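Protein LEC-6 (Caenorhabditis elegans, PDB 3VV1) is a galectin that binds galactosides, with a preference for fucose-containing saccharides such as those carrying a galactose-1,4-fucose unit. Local coordinates at the interface of chains A and B. Residues are numbered along the deposited sequence; one frame, centred on the assembly and turned at random. Chains: chain A/B, Protein LEC-6.

The interface of chains A and B. Residues chain A 26, 28, 37, 48, 145, 156-158; chain B 23-24.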
loop_
_atom_site.group_PDB
_atom_site.type_symbol
_atom_site.label_atom_id
_atom_site.label_comp_id
_atom_site.label_asym_id
_atom_site.label_seq_id
_atom_site.Cartn_x
_atom_site.Cartn_y
_atom_site.Cartn_z
ATOM N N ASN A 26 2.746 1.351 3.668
ATOM C CA ASN A 26 3.272 0.648 2.465
ATOM C C ASN A 26 4.394 -0.332 2.803
ATOM O O ASN A 26 5.399 -0.437 2.094
ATOM C CB ASN A 26 3.668 1.635 1.326
ATOM C CG ASN A 26 3.038 1.244 -0.001
ATOM O OD1 ASN A 26 2.136 0.444 -0.004
ATOM N ND2 ASN A 26 3.507 1.795 -1.118
ATOM N N PHE A 28 5.219 -4.356 4.630
ATOM C CA PHE A 28 4.692 -5.669 5.073
ATOM C C PHE A 28 5.796 -6.494 5.700
ATOM O O PHE A 28 6.957 -6.398 5.305
ATOM C CB PHE A 28 4.088 -6.406 3.876
ATOM C CG PHE A 28 2.982 -5.624 3.227
ATOM C CD1 PHE A 28 1.660 -5.661 3.754
ATOM C CD2 PHE A 28 3.240 -4.846 2.069
ATOM C CE1 PHE A 28 0.614 -4.949 3.136
ATOM C CE2 PHE A 28 2.156 -4.140 1.461
ATOM C CZ PHE A 28 0.872 -4.170 2.031
ATOM N N ILE A 37 4.044 -9.083 -5.244
ATOM C CA ILE A 37 3.363 -7.930 -4.639
ATOM C C ILE A 37 3.113 -6.847 -5.693
ATOM O O ILE A 37 4.087 -6.316 -6.256
ATOM C CB ILE A 37 4.185 -7.286 -3.501
ATOM C CG1 ILE A 37 4.731 -8.355 -2.519
ATOM C CG2 ILE A 37 3.294 -6.311 -2.718
ATOM C CD1 ILE A 37 5.670 -7.804 -1.463
ATOM N N LEU A 48 12.381 0.559 -3.188
ATOM C CA LEU A 48 11.945 -0.683 -2.598
ATOM C C LEU A 48 13.028 -1.084 -1.575
ATOM O O LEU A 48 14.197 -1.193 -1.956
ATOM C CB LEU A 48 11.895 -1.772 -3.705
ATOM C CG LEU A 48 11.740 -3.228 -3.166
ATOM C CD1 LEU A 48 10.387 -3.408 -2.440
ATOM C CD2 LEU A 48 11.847 -4.192 -4.388
ATOM N N ILE A 145 6.286 -6.855 -7.976
ATOM C CA ILE A 145 7.562 -7.177 -7.384
ATOM C C ILE A 145 7.499 -8.663 -6.988
ATOM O O ILE A 145 6.619 -9.066 -6.207
ATOM C CB ILE A 145 7.832 -6.253 -6.184
ATOM C CG1 ILE A 145 8.018 -4.789 -6.704
ATOM C CG2 ILE A 145 9.073 -6.708 -5.378
ATOM C CD1 ILE A 145 7.868 -3.816 -5.590
ATOM N N ALA A 156 9.208 -5.838 3.567
ATOM C CA ALA A 156 9.265 -5.231 2.236
ATOM C C ALA A 156 8.490 -3.903 2.265
ATOM O O ALA A 156 7.347 -3.892 2.797
ATOM C CB ALA A 156 8.668 -6.189 1.213
ATOM N N HIS A 157 9.107 -2.827 1.711
ATOM C CA HIS A 157 8.547 -1.490 1.789
ATOM C C HIS A 157 8.746 -0.798 0.504
ATOM O O HIS A 157 9.838 -0.892 -0.064
ATOM C CB HIS A 157 9.263 -0.709 2.893
ATOM C CG HIS A 157 8.969 0.782 2.900
ATOM N ND1 HIS A 157 9.846 1.826 2.798
ATOM C CD2 HIS A 157 7.712 1.351 3.014
ATOM C CE1 HIS A 157 9.149 2.973 2.882
ATOM N NE2 HIS A 157 7.837 2.697 2.983
ATOM N N VAL A 158 7.751 0.001 0.067
ATOM C CA VAL A 158 7.894 0.823 -1.134
ATOM C C VAL A 158 7.577 2.259 -0.742
ATOM O O VAL A 158 6.562 2.544 -0.049
ATOM C CB VAL A 158 6.967 0.366 -2.295
ATOM C CG1 VAL A 158 6.792 1.454 -3.375
ATOM C CG2 VAL A 158 7.541 -0.891 -2.920
ATOM N N SER B 23 -0.337 -5.862 -1.124
ATOM C CA SER B 23 -0.135 -4.982 -2.277
ATOM C C SER B 23 0.450 -3.643 -1.898
ATOM O O SER B 23 0.042 -3.094 -0.869
ATOM C CB SER B 23 -1.508 -4.654 -2.878
ATOM O OG SER B 23 -1.319 -3.781 -3.972
ATOM N N PHE B 24 1.364 -3.162 -2.708
ATOM C CA PHE B 24 1.895 -1.833 -2.506
ATOM C C PHE B 24 1.078 -0.769 -3.222
ATOM O O PHE B 24 1.490 0.416 -3.275
ATOM C CB PHE B 24 3.318 -1.735 -3.035
ATOM C CG PHE B 24 4.321 -2.499 -2.236
ATOM C CD1 PHE B 24 4.453 -2.262 -0.881
ATOM C CD2 PHE B 24 5.159 -3.412 -2.868
ATOM C CE1 PHE B 24 5.433 -2.962 -0.162
ATOM C CE2 PHE B 24 6.161 -4.106 -2.167
ATOM C CZ PHE B 24 6.267 -3.860 -0.806
HETATM O O HOH W 1 -0.189 -0.736 0.561
#
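The N-terminal loop of chain B, residues B:Ser23 and B:Phe24, reaches into chain A, where it meets the loop residue A:Asn26 and strands 27-29, 35-38, 144-149 and 155-159, with strand 46-54 (A:Leu48) behind them at the deep end of the pocket. LEC-6 is a galectin, and these strands belong to its beta-sandwich. One phenyl ring does most of the work: B:Phe24 buries 133 Å² against chain A. Its CG stands anti to its own carbonyl carbon (chi1 -70°), which points the ring away from the B:Phe24 carbonyl and into chain A, leaving that O at the mouth for A:Asn26. A:Val158 lies under one face, with its CG2 methyl over the centre of the ring, 3.5 Å from the centroid. On the opposite face A:Ile37 presents its CG2, 3.9 Å from the centroid and nearer CD2, so the ring is clamped between two methyls. The CG1 branch of A:Ile37 carries CD1 on to B:Phe24 CE2 and CZ. A:Ile145 crosses at about a right angle and puts its CD1 3.8 Å from B:Phe24 CE2; A:Ala156 CB caps CZ. Along the ring's edge, in its plane, lie A:Asn26 OD1 and the carbonyl oxygen of A:Ala156. A:Phe28 turns its own edge to B:Phe24, its CD2 3.7 Å from CE1.

The polar grip sits at the mouth of the pocket. A:Asn26 stands its amide nearly upright to the phenyl plane, 84° apart, and its ND2 donates to the backbone O of B:Phe24 at 3.3 Å, a long bond. The acceptor lies in the amide plane, but the donor is tilted 21° from the carbonyl plane. Water 1 bridges the other amide atom, A:Asn26 OD1, to B:Ser23 O, so both ends of the amide help fix the B backbone. The two chains are copies of one protein related by no exact two-fold, and the structure alone does not show whether this pairing occurs in solution.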